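Local coordinates for protein sugar isomerase (Sinorhizobium meliloti, PDB 3QC0) that binds zinc in a TIM barrel of the xylose isomerase-like family and probably catalyses the isomerisation of a sugar, at residues V137-P143 / G171-A175; K60-L64 / L95-C99; L64-F70 / C99-G105. All coordinates share one frame. Where two conformers were deposited one is given. Numbering follows the deposited sequence.

All three contacts lie in the wall of a closed barrel of eight parallel strands: contacts 2 and 3 successively along one strand junction, contact 1 two strands further round. Contacts 2 and 3 come first and interlock: strand 60-68 serves both, both hold Leu64 and Cys99, and their centres lie about 13 Å apart. Contact 2 ties the start of that strand to the loop after helix 75-94; contact 3 zips its later part to strand 100-103. Contact 1, opening after both close, pairs strand 139-141 with 172-177, about 9 Å from contact 3 and 12 Å from contact 2 between centres. Strand 100-103 neighbours 139-141, joining contact 3 to contact 1, whose Glu142 binds zinc.

Contact 1: residues V137-P143 / G171-A175; sequences VPLAIEP and GVGVA
Four backbone hydrogen bonds zip the segments together in parallel: Leu139 N to Gly171 O (3.0 Å), Gly173 N to Leu139 O (2.8 Å), Ile141 N to Gly173 O (2.9 Å) and Ala175 N to Ile141 O (3.0 Å). Leu139 thus lies beside Val172, Ala140 beside Gly173 and Ile141 beside Val174. One water donates to Val137 O and Gly171 O, another to Pro143 O and Ala175 O, extending the ladder at both ends. These are the fifth and sixth strands of the TIM barrel, joined through helix 158-168 as a beta-alpha-beta unit; their short axes approach to 3.9 Å at -49°, a strong local twist. Glu142, extended (chi1 and chi2 t), binds zinc through OE2, with Asp177, His204 and Glu248 completing the site. Leu139 and Ile141, both mt, point with Val172 and Val174 towards the helical layer: Ile141 CG1 meets Val172 CG2 at 3.7 Å, and branched apolar chains suit this packing against helices 114-135 and 158-168. Beside Gly173, Ala140 carries only a methyl, its CB 4.0 Å from Ala175 CB. Gly171 turns into the strand with phi 99°, psi -4°, where a CB would jam against the preceding carbonyl.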
ATOM      1  N   VAL A 137      20.548 -20.260  10.423  1.00 18.17           N
ATOM      2  CA  VAL A 137      19.201 -19.667  10.429  1.00 16.95           C
ATOM      3  C   VAL A 137      19.041 -18.769   9.172  1.00 16.68           C
ATOM      4  O   VAL A 137      19.611 -17.672   9.110  1.00 16.26           O
ATOM      5  CB  VAL A 137      18.930 -18.856  11.695  1.00 16.21           C
ATOM      6  CG1 VAL A 137      17.521 -18.166  11.630  1.00 15.61           C
ATOM      7  CG2 VAL A 137      19.039 -19.719  12.965  1.00 16.51           C
ATOM      8  N   PRO A 138      18.262 -19.238   8.180  1.00 16.89           N
ATOM      9  CA  PRO A 138      17.958 -18.356   7.023  1.00 15.73           C
ATOM     10  C   PRO A 138      17.228 -17.111   7.476  1.00 15.37           C
ATOM     11  O   PRO A 138      16.372 -17.203   8.353  1.00 14.68           O
ATOM     12  CB  PRO A 138      17.057 -19.224   6.151  1.00 16.66           C
ATOM     13  CG  PRO A 138      17.503 -20.669   6.537  1.00 17.18           C
ATOM     14  CD  PRO A 138      17.651 -20.575   8.018  1.00 17.84           C
ATOM     15  N   LEU A 139      17.606 -15.971   6.903  1.00 13.45           N
ATOM     16  CA  LEU A 139      16.905 -14.716   7.187  1.00 12.90           C
ATOM     17  C   LEU A 139      15.888 -14.501   6.087  1.00 13.98           C
ATOM     18  O   LEU A 139      16.252 -14.475   4.919  1.00 14.56           O
ATOM     19  CB  LEU A 139      17.886 -13.543   7.233  1.00 12.80           C
ATOM     20  CG  LEU A 139      18.950 -13.624   8.350  1.00 13.00           C
ATOM     21  CD1 LEU A 139      19.881 -12.382   8.324  1.00 14.11           C
ATOM     22  CD2 LEU A 139      18.320 -13.842   9.761  1.00 13.83           C
ATOM     23  N   ALA A 140      14.632 -14.289   6.454  1.00 13.53           N
ATOM     24  CA  ALA A 140      13.554 -14.081   5.489  1.00 13.72           C
ATOM     25  C   ALA A 140      13.080 -12.650   5.568  1.00 13.45           C
ATOM     26  O   ALA A 140      12.347 -12.288   6.492  1.00 13.83           O
ATOM     27  CB  ALA A 140      12.375 -15.055   5.761  1.00 13.71           C
ATOM     28  N   ILE A 141      13.488 -11.835   4.599  1.00 12.98           N
ATOM     29  CA  ILE A 141      12.952 -10.476   4.472  1.00 12.28           C
ATOM     30  C   ILE A 141      11.497 -10.596   4.060  1.00 12.11           C
ATOM     31  O   ILE A 141      11.175 -11.193   3.013  1.00 13.77           O
ATOM     32  CB  ILE A 141      13.720  -9.668   3.406  1.00 12.93           C
ATOM     33  CG1 ILE A 141      15.223  -9.581   3.701  1.00 13.03           C
ATOM     34  CG2 ILE A 141      13.089  -8.254   3.237  1.00 13.61           C
ATOM     35  CD1 ILE A 141      16.049  -8.925   2.576  1.00 14.30           C
ATOM     36  N   GLU A 142      10.632 -10.005   4.868  0.61 12.31           N
ATOM     37  CA  GLU A 142       9.187 -10.001   4.576  0.61 12.75           C
ATOM     38  C   GLU A 142       8.830  -8.614   4.029  0.61 12.24           C
ATOM     39  O   GLU A 142       8.773  -7.656   4.779  0.61 11.85           O
ATOM     40  CB  GLU A 142       8.367 -10.314   5.824  0.61 13.06           C
ATOM     41  CG  GLU A 142       6.911 -10.623   5.489  0.61 13.33           C
ATOM     42  CD  GLU A 142       6.029 -10.799   6.696  0.61 15.86           C
ATOM     43  OE1 GLU A 142       6.391 -10.281   7.754  0.61 16.52           O
ATOM     44  OE2 GLU A 142       4.985 -11.457   6.543  0.61 14.58           O
ATOM     45  N   PRO A 143       8.668  -8.489   2.702  1.00 12.46           N
ATOM     46  CA  PRO A 143       8.106  -7.182   2.262  1.00 11.42           C
ATOM     47  C   PRO A 143       6.736  -7.006   2.911  1.00 11.74           C
ATOM     48  O   PRO A 143       5.944  -7.959   2.952  1.00 12.66           O
ATOM     49  CB  PRO A 143       8.027  -7.317   0.736  1.00 11.91           C
ATOM     50  CG  PRO A 143       8.004  -8.798   0.478  1.00 13.66           C
ATOM     51  CD  PRO A 143       8.851  -9.417   1.586  1.00 13.58           C
ATOM     52  N   GLY A 171      22.190 -16.742   2.287  1.00 23.60           N
ATOM     53  CA  GLY A 171      21.664 -16.732   3.674  1.00 20.69           C
ATOM     54  C   GLY A 171      20.467 -15.849   3.938  1.00 18.32           C
ATOM     55  O   GLY A 171      19.913 -15.863   5.049  1.00 18.03           O
ATOM     56  N   VAL A 172      20.083 -15.120   2.886  1.00 17.65           N
ATOM     57  CA  VAL A 172      18.941 -14.229   2.993  0.56 15.73           C
ATOM     58  C   VAL A 172      17.994 -14.492   1.820  1.00 16.17           C
ATOM     59  O   VAL A 172      18.393 -14.597   0.651  1.00 18.40           O
ATOM     60  CB  VAL A 172      19.351 -12.739   3.206  0.56 15.78           C
ATOM     61  CG1 VAL A 172      20.137 -12.163   2.021  0.56 13.98           C
ATOM     62  CG2 VAL A 172      18.100 -11.861   3.529  0.56 13.31           C
ATOM     63  N   GLY A 173      16.715 -14.638   2.170  1.00 15.55           N
ATOM     64  CA  GLY A 173      15.658 -14.864   1.198  1.00 14.46           C
ATOM     65  C   GLY A 173      14.453 -14.023   1.553  1.00 13.71           C
ATOM     66  O   GLY A 173      14.591 -13.016   2.248  1.00 14.02           O
ATOM     67  N   VAL A 174      13.288 -14.480   1.109  1.00 14.10           N
ATOM     68  CA  VAL A 174      12.044 -13.731   1.305  1.00 14.04           C
ATOM     69  C   VAL A 174      10.934 -14.579   1.918  1.00 14.04           C
ATOM     70  O   VAL A 174      10.826 -15.775   1.646  1.00 14.89           O
ATOM     71  CB  VAL A 174      11.558 -13.059  -0.042  1.00 14.45           C
ATOM     72  CG1 VAL A 174      12.564 -12.009  -0.528  1.00 16.00           C
ATOM     73  CG2 VAL A 174      11.229 -14.109  -1.143  1.00 15.99           C
ATOM     74  N   ALA A 175      10.088 -13.937   2.715  1.00 13.58           N
ATOM     75  CA  ALA A 175       8.809 -14.464   3.136  1.00 13.72           C
ATOM     76  C   ALA A 175       7.730 -13.738   2.343  1.00 14.02           C
ATOM     77  O   ALA A 175       7.645 -12.516   2.381  1.00 14.91           O
ATOM     78  CB  ALA A 175       8.589 -14.226   4.659  1.00 14.29           C
TER
HETATM   79  O   HOH W   1      21.380 -17.071   7.121  1.00 18.47           O
HETATM   80  O   HOH W   2       5.619 -10.615   2.149  1.00 14.01           O

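Contact 2: residues K60-L64 / L95-C99; sequences KLTGL and LGADC
Two main-chain hydrogen bonds set the register: Asp98 N gives to Leu61 O (2.8 Å) and Leu64 N to Cys99 O (3.0 Å), with Leu61 beside Ala97 and Gly63 beside Cys99 (CA atoms 4.6 and 4.9 Å apart). Between them the chain 60-64 leaves the extended form at Thr62 (phi -73°, psi -19°), and Asp98 makes a similar kink opposite (-67°, -26°). Gly63 and Cys99 then stretch out again, so that Gly63 CA lies 3.3 Å from Cys99 O in a CA-H...O contact. Gly96, at phi 64°, ends helix 75-94 in a Schellman motif, a position that glycine adopts with little strain.

The charged interaction is at the surface. Lys60, with chi3 and chi4 both m, curls its long chain round to bring NZ 2.8 Å from Asp98 OD2 in a salt bridge. A water accepts from Leu61 N (2.9 Å) and lies 2.7 Å from Gly96 O and 2.9 Å from Asp98 OD1, bridging the segments. Thr62 turns away, its OG1 hydrogen-bonded to Glu246 and Ser8.

Apolar contacts lie further in. Leu61 CD2 reaches Leu95 CB at 3.7 Å, its CB lies 4.0 Å from Ala97 CB, and Leu64 CB is 4.3 Å from the same methyl; small Ala97 fits between these leucines. Helix 47-57 also packs on Leu61 and Leu95.

This is the return from helix to strand in a beta-alpha-beta crossover of the barrel. Its chemistry implies that main-chain bonds fix the register, apolar side chains pack inside, and the Lys60-Asp98 salt bridge lies at the exposed edge.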
ATOM      1  N   LYS A  60       7.580 -28.595  13.170  1.00 28.16           N
ATOM      2  CA  LYS A  60       8.291 -27.700  12.252  1.00 27.81           C
ATOM      3  C   LYS A  60       7.914 -26.273  12.631  1.00 25.56           C
ATOM      4  O   LYS A  60       6.768 -26.007  12.995  1.00 24.82           O
ATOM      5  CB  LYS A  60       7.899 -27.991  10.799  1.00 28.07           C
ATOM      6  CG  LYS A  60       8.221 -26.848   9.836  1.00 28.76           C
ATOM      7  CD  LYS A  60       7.857 -27.183   8.387  1.00 30.53           C
ATOM      8  CE  LYS A  60       8.827 -28.179   7.750  1.00 31.38           C
ATOM      9  NZ  LYS A  60      10.255 -27.791   7.848  1.00 29.76           N
ATOM     10  N   LEU A  61       8.882 -25.368  12.589  1.00 23.80           N
ATOM     11  CA  LEU A  61       8.604 -23.934  12.662  1.00 22.37           C
ATOM     12  C   LEU A  61       8.810 -23.349  11.270  1.00 21.73           C
ATOM     13  O   LEU A  61       9.921 -23.373  10.736  1.00 22.46           O
ATOM     14  CB  LEU A  61       9.500 -23.221  13.658  1.00 21.88           C
ATOM     15  CG  LEU A  61       8.904 -23.059  15.060  1.00 22.88           C
ATOM     16  CD1 LEU A  61       8.730 -24.397  15.771  1.00 26.01           C
ATOM     17  CD2 LEU A  61       9.729 -22.065  15.884  1.00 25.08           C
ATOM     18  N   THR A  62       7.733 -22.870  10.661  1.00 20.79           N
ATOM     19  CA  THR A  62       7.871 -22.255   9.328  1.00 20.23           C
ATOM     20  C   THR A  62       8.552 -20.884   9.426  1.00 19.82           C
ATOM     21  O   THR A  62       9.045 -20.355   8.419  1.00 20.10           O
ATOM     22  CB  THR A  62       6.497 -22.156   8.610  1.00 20.07           C
ATOM     23  OG1 THR A  62       5.524 -21.612   9.507  1.00 19.83           O
ATOM     24  CG2 THR A  62       6.064 -23.547   8.110  1.00 22.70           C
ATOM     25  N   GLY A  63       8.543 -20.307  10.625  1.00 18.93           N
ATOM     26  CA  GLY A  63       9.232 -19.069  10.914  1.00 18.17           C
ATOM     27  C   GLY A  63       9.248 -18.794  12.404  1.00 18.63           C
ATOM     28  O   GLY A  63       8.483 -19.427  13.158  1.00 19.19           O
ATOM     29  N   LEU A  64      10.108 -17.867  12.814  1.00 16.67           N
ATOM     30  CA  LEU A  64       9.991 -17.197  14.114  1.00 17.08           C
ATOM     31  C   LEU A  64       9.732 -15.717  13.803  1.00 15.51           C
ATOM     32  O   LEU A  64      10.464 -15.100  13.013  1.00 15.39           O
ATOM     33  CB  LEU A  64      11.263 -17.337  14.945  1.00 16.61           C
ATOM     34  CG  LEU A  64      11.292 -16.617  16.291  1.00 16.71           C
ATOM     35  CD1 LEU A  64      10.206 -17.156  17.272  1.00 16.50           C
ATOM     36  CD2 LEU A  64      12.699 -16.698  16.929  1.00 16.51           C
ATOM     37  N   LEU A  95      14.968 -23.200  18.491  1.00 21.77           N
ATOM     38  CA  LEU A  95      13.688 -23.770  18.132  1.00 22.58           C
ATOM     39  C   LEU A  95      13.680 -24.532  16.791  1.00 22.64           C
ATOM     40  O   LEU A  95      12.641 -25.048  16.377  1.00 24.82           O
ATOM     41  CB  LEU A  95      12.618 -22.686  18.142  1.00 22.54           C
ATOM     42  CG  LEU A  95      12.453 -21.909  19.447  1.00 22.89           C
ATOM     43  CD1 LEU A  95      11.468 -20.737  19.254  1.00 24.99           C
ATOM     44  CD2 LEU A  95      12.013 -22.872  20.585  1.00 25.41           C
ATOM     45  N   GLY A  96      14.814 -24.562  16.091  1.00 22.05           N
ATOM     46  CA  GLY A  96      14.906 -25.185  14.781  1.00 22.02           C
ATOM     47  C   GLY A  96      14.060 -24.526  13.704  1.00 21.81           C
ATOM     48  O   GLY A  96      13.628 -25.187  12.771  1.00 23.13           O
ATOM     49  N   ALA A  97      13.844 -23.224  13.849  1.00 20.51           N
ATOM     50  CA  ALA A  97      13.005 -22.502  12.879  1.00 19.80           C
ATOM     51  C   ALA A  97      13.566 -22.535  11.438  1.00 19.53           C
ATOM     52  O   ALA A  97      14.771 -22.382  11.214  1.00 20.03           O
ATOM     53  CB  ALA A  97      12.787 -21.039  13.314  1.00 19.69           C
ATOM     54  N   ASP A  98      12.675 -22.707  10.466  1.00 19.29           N
ATOM     55  CA  ASP A  98      13.076 -22.732   9.071  1.00 18.93           C
ATOM     56  C   ASP A  98      13.603 -21.366   8.590  1.00 18.24           C
ATOM     57  O   ASP A  98      14.363 -21.293   7.627  1.00 18.76           O
ATOM     58  CB  ASP A  98      11.901 -23.144   8.190  1.00 19.89           C
ATOM     59  CG  ASP A  98      11.545 -24.620   8.337  1.00 21.30           C
ATOM     60  OD1 ASP A  98      12.299 -25.361   9.003  1.00 23.56           O
ATOM     61  OD2 ASP A  98      10.520 -25.041   7.758  1.00 25.63           O
ATOM     62  N   CYS A  99      13.154 -20.292   9.239  1.00 17.75           N
ATOM     63  CA  CYS A  99      13.714 -18.980   8.995  1.00 16.72           C
ATOM     64  C   CYS A  99      13.376 -18.070  10.156  1.00 15.96           C
ATOM     65  O   CYS A  99      12.467 -18.379  10.973  1.00 16.18           O
ATOM     66  CB  CYS A  99      13.181 -18.332   7.672  1.00 16.46           C
ATOM     67  SG  CYS A  99      11.420 -17.966   7.674  1.00 18.12           S
TER
HETATM   68  O   HOH W   3      11.442 -26.315  11.562  1.00 24.16           O

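Contact 3: residues L64-F70 / C99-G105; sequences LCRGGFF and CLVLVAG
Small residues on strand 64-68 make the hollows that strand 100-103 fills. At Gly67 a CB would clash with Leu102 CD2 and crowd Leu100 CD2; instead, Leu100 (tp) brings CD1 within 3.8 Å of Gly67 N, and Leu102 (mt) puts CD2 3.7 Å from Gly68 N. Gly68 (phi 111°, psi -137°) is tighter still, its CA 3.1 Å from Val103 O. Farther on, Gly105 CA presses to 3.7 Å from Phe69 CA, again too close for a CB. The backbones are parallel, Leu64 opposite Leu100, Gly67 opposite Leu102 and Gly68 opposite Val103, with axes 4.2 Å apart at -53°. They are the third and fourth strands of the TIM barrel, a beta-alpha-beta unit through helix 75-94. The peptide before Arg66 is cis, and the hydrogen-bond ladder skips that residue: Leu64 N to Cys99 O (3.0 Å), Val101 N to Leu64 O (3.1 Å), Gly67 N to Val101 O (2.8 Å), Val103 N to Gly67 O (3.0 Å). Beyond, Phe69 N donates a hydrogen bond to Val103 O (2.8 Å) and Phe70 N one to Ala104 O (3.0 Å). Val103 O lies over one face of the Phe69 ring, whose CZ is 3.6 Å from Val103 CG1; Arg66 CG covers the same valine, 3.8 Å from Val103 CG2. Phe70 packs on Ile125 and Val128 of helix 114-135 and Asn85 of helix 75-94.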
ATOM      1  N   LEU A  64      10.108 -17.867  12.814  1.00 16.67           N
ATOM      2  CA  LEU A  64       9.991 -17.197  14.114  1.00 17.08           C
ATOM      3  C   LEU A  64       9.732 -15.717  13.803  1.00 15.51           C
ATOM      4  O   LEU A  64      10.464 -15.100  13.013  1.00 15.39           O
ATOM      5  CB  LEU A  64      11.263 -17.337  14.945  1.00 16.61           C
ATOM      6  CG  LEU A  64      11.292 -16.617  16.291  1.00 16.71           C
ATOM      7  CD1 LEU A  64      10.206 -17.156  17.272  1.00 16.50           C
ATOM      8  CD2 LEU A  64      12.699 -16.698  16.929  1.00 16.51           C
ATOM      9  N   CYS A  65       8.694 -15.165  14.425  1.00 16.48           N
ATOM     10  CA  CYS A  65       8.347 -13.760  14.251  1.00 15.87           C
ATOM     11  C   CYS A  65       8.728 -12.943  15.478  1.00 15.93           C
ATOM     12  O   CYS A  65       8.207 -13.220  16.581  1.00 17.61           O
ATOM     13  CB  CYS A  65       6.860 -13.598  14.023  1.00 16.42           C
ATOM     14  SG  CYS A  65       6.278 -14.218  12.461  1.00 22.86           S
ATOM     15  N   ARG A  66       9.590 -11.931  15.381  1.00 15.15           N
ATOM     16  CA  ARG A  66      10.316 -11.506  14.188  1.00 14.66           C
ATOM     17  C   ARG A  66      11.539 -10.734  14.619  1.00 14.36           C
ATOM     18  O   ARG A  66      11.603 -10.173  15.717  1.00 15.33           O
ATOM     19  CB  ARG A  66       9.432 -10.606  13.264  1.00 15.23           C
ATOM     20  CG  ARG A  66       9.003  -9.248  13.822  1.00 16.48           C
ATOM     21  CD  ARG A  66       7.938  -9.312  14.823  1.00 17.50           C
ATOM     22  NE  ARG A  66       7.201  -8.050  14.998  1.00 17.00           N
ATOM     23  CZ  ARG A  66       7.121  -7.296  16.070  1.00 22.92           C
ATOM     24  NH1 ARG A  66       7.693  -7.611  17.248  1.00 25.92           N
ATOM     25  NH2 ARG A  66       6.363  -6.193  15.971  1.00 24.57           N
ATOM     26  N   GLY A  67      12.505 -10.649  13.708  1.00 13.16           N
ATOM     27  CA  GLY A  67      13.578  -9.682  13.801  1.00 12.42           C
ATOM     28  C   GLY A  67      13.249  -8.484  12.915  1.00 11.86           C
ATOM     29  O   GLY A  67      12.093  -8.293  12.509  1.00 13.03           O
ATOM     30  N   GLY A  68      14.266  -7.684  12.672  1.00 12.34           N
ATOM     31  CA  GLY A  68      14.176  -6.475  11.865  1.00 11.84           C
ATOM     32  C   GLY A  68      14.336  -5.226  12.696  1.00 13.01           C
ATOM     33  O   GLY A  68      15.165  -5.141  13.579  1.00 13.00           O
ATOM     34  N   PHE A  69      13.477  -4.248  12.401  1.00 12.54           N
ATOM     35  CA  PHE A  69      13.462  -2.953  13.070  1.00 12.43           C
ATOM     36  C   PHE A  69      14.821  -2.308  13.135  1.00 11.83           C
ATOM     37  O   PHE A  69      15.298  -1.903  14.186  1.00 12.98           O
ATOM     38  CB  PHE A  69      12.757  -3.105  14.439  1.00 13.04           C
ATOM     39  CG  PHE A  69      11.360  -3.585  14.271  1.00 16.80           C
ATOM     40  CD1 PHE A  69      10.386  -2.712  13.835  1.00 20.12           C
ATOM     41  CD2 PHE A  69      11.033  -4.920  14.462  1.00 20.22           C
ATOM     42  CE1 PHE A  69       9.063  -3.158  13.590  1.00 20.71           C
ATOM     43  CE2 PHE A  69       9.736  -5.361  14.217  1.00 21.41           C
ATOM     44  CZ  PHE A  69       8.771  -4.486  13.782  1.00 21.14           C
ATOM     45  N   PHE A  70      15.424  -2.158  11.944  1.00 10.81           N
ATOM     46  CA  PHE A  70      16.786  -1.655  11.842  1.00 12.20           C
ATOM     47  C   PHE A  70      17.005  -0.142  11.907  1.00 12.65           C
ATOM     48  O   PHE A  70      17.956   0.303  12.535  1.00 12.77           O
ATOM     49  CB  PHE A  70      17.441  -2.194  10.558  1.00 13.20           C
ATOM     50  CG  PHE A  70      17.566  -3.686  10.533  1.00 12.47           C
ATOM     51  CD1 PHE A  70      18.541  -4.306  11.293  1.00 14.37           C
ATOM     52  CD2 PHE A  70      16.777  -4.463   9.704  1.00 13.38           C
ATOM     53  CE1 PHE A  70      18.675  -5.657  11.264  1.00 12.87           C
ATOM     54  CE2 PHE A  70      16.930  -5.828   9.663  1.00 13.01           C
ATOM     55  CZ  PHE A  70      17.888  -6.419  10.464  1.00 13.40           C
ATOM     56  N   CYS A  99      13.154 -20.292   9.239  1.00 17.75           N
ATOM     57  CA  CYS A  99      13.714 -18.980   8.995  1.00 16.72           C
ATOM     58  C   CYS A  99      13.376 -18.070  10.156  1.00 15.96           C
ATOM     59  O   CYS A  99      12.467 -18.379  10.973  1.00 16.18           O
ATOM     60  CB  CYS A  99      13.181 -18.332   7.672  1.00 16.46           C
ATOM     61  SG  CYS A  99      11.420 -17.966   7.674  1.00 18.12           S
ATOM     62  N   LEU A 100      14.104 -16.946  10.217  1.00 15.41           N
ATOM     63  CA  LEU A 100      13.738 -15.806  11.060  1.00 13.84           C
ATOM     64  C   LEU A 100      13.130 -14.759  10.139  1.00 14.60           C
ATOM     65  O   LEU A 100      13.800 -14.308   9.211  1.00 14.65           O
ATOM     66  CB  LEU A 100      14.978 -15.228  11.725  1.00 14.44           C
ATOM     67  CG  LEU A 100      14.738 -13.972  12.569  1.00 12.38           C
ATOM     68  CD1 LEU A 100      13.794 -14.205  13.731  1.00 12.85           C
ATOM     69  CD2 LEU A 100      16.050 -13.308  13.031  1.00 13.21           C
ATOM     70  N   VAL A 101      11.880 -14.416  10.399  1.00 14.75           N
ATOM     71  CA  VAL A 101      11.199 -13.398   9.614  1.00 14.14           C
ATOM     72  C   VAL A 101      11.703 -12.010  10.024  1.00 13.65           C
ATOM     73  O   VAL A 101      11.846 -11.736  11.203  1.00 13.68           O
ATOM     74  CB  VAL A 101       9.673 -13.519   9.799  1.00 15.28           C
ATOM     75  CG1 VAL A 101       8.948 -12.377   9.091  1.00 18.64           C
ATOM     76  CG2 VAL A 101       9.174 -14.883   9.265  1.00 17.61           C
ATOM     77  N   LEU A 102      11.979 -11.144   9.043  1.00 12.56           N
ATOM     78  CA  LEU A 102      12.474  -9.816   9.305  1.00 11.93           C
ATOM     79  C   LEU A 102      11.446  -8.780   8.835  1.00 11.88           C
ATOM     80  O   LEU A 102      11.115  -8.715   7.637  1.00 13.17           O
ATOM     81  CB  LEU A 102      13.817  -9.513   8.621  1.00 12.44           C
ATOM     82  CG  LEU A 102      14.982 -10.474   8.939  1.00 11.42           C
ATOM     83  CD1 LEU A 102      16.208 -10.006   8.114  1.00 15.04           C
ATOM     84  CD2 LEU A 102      15.281 -10.514  10.434  1.00 13.43           C
ATOM     85  N   VAL A 103      10.961  -8.002   9.785  1.00 11.77           N
ATOM     86  CA  VAL A 103      10.073  -6.860   9.556  1.00 12.43           C
ATOM     87  C   VAL A 103      10.944  -5.627   9.676  1.00 12.47           C
ATOM     88  O   VAL A 103      11.474  -5.347  10.741  1.00 12.62           O
ATOM     89  CB  VAL A 103       8.930  -6.866  10.573  1.00 12.71           C
ATOM     90  CG1 VAL A 103       8.078  -5.598  10.431  1.00 14.10           C
ATOM     91  CG2 VAL A 103       8.027  -8.081  10.387  1.00 14.60           C
ATOM     92  N   ALA A 104      11.174  -4.925   8.553  1.00 12.95           N
ATOM     93  CA  ALA A 104      12.366  -4.077   8.369  1.00 12.63           C
ATOM     94  C   ALA A 104      12.531  -2.925   9.350  1.00 12.09           C
ATOM     95  O   ALA A 104      13.650  -2.482   9.592  1.00 11.76           O
ATOM     96  CB  ALA A 104      12.422  -3.498   6.921  1.00 12.65           C
ATOM     97  N   GLY A 105      11.416  -2.382   9.833  1.00 12.65           N
ATOM     98  CA  GLY A 105      11.407  -1.126  10.563  1.00 12.77           C
ATOM     99  C   GLY A 105      11.045   0.011   9.647  1.00 12.79           C
ATOM    100  O   GLY A 105      11.359  -0.010   8.464  1.00 13.36           O
TER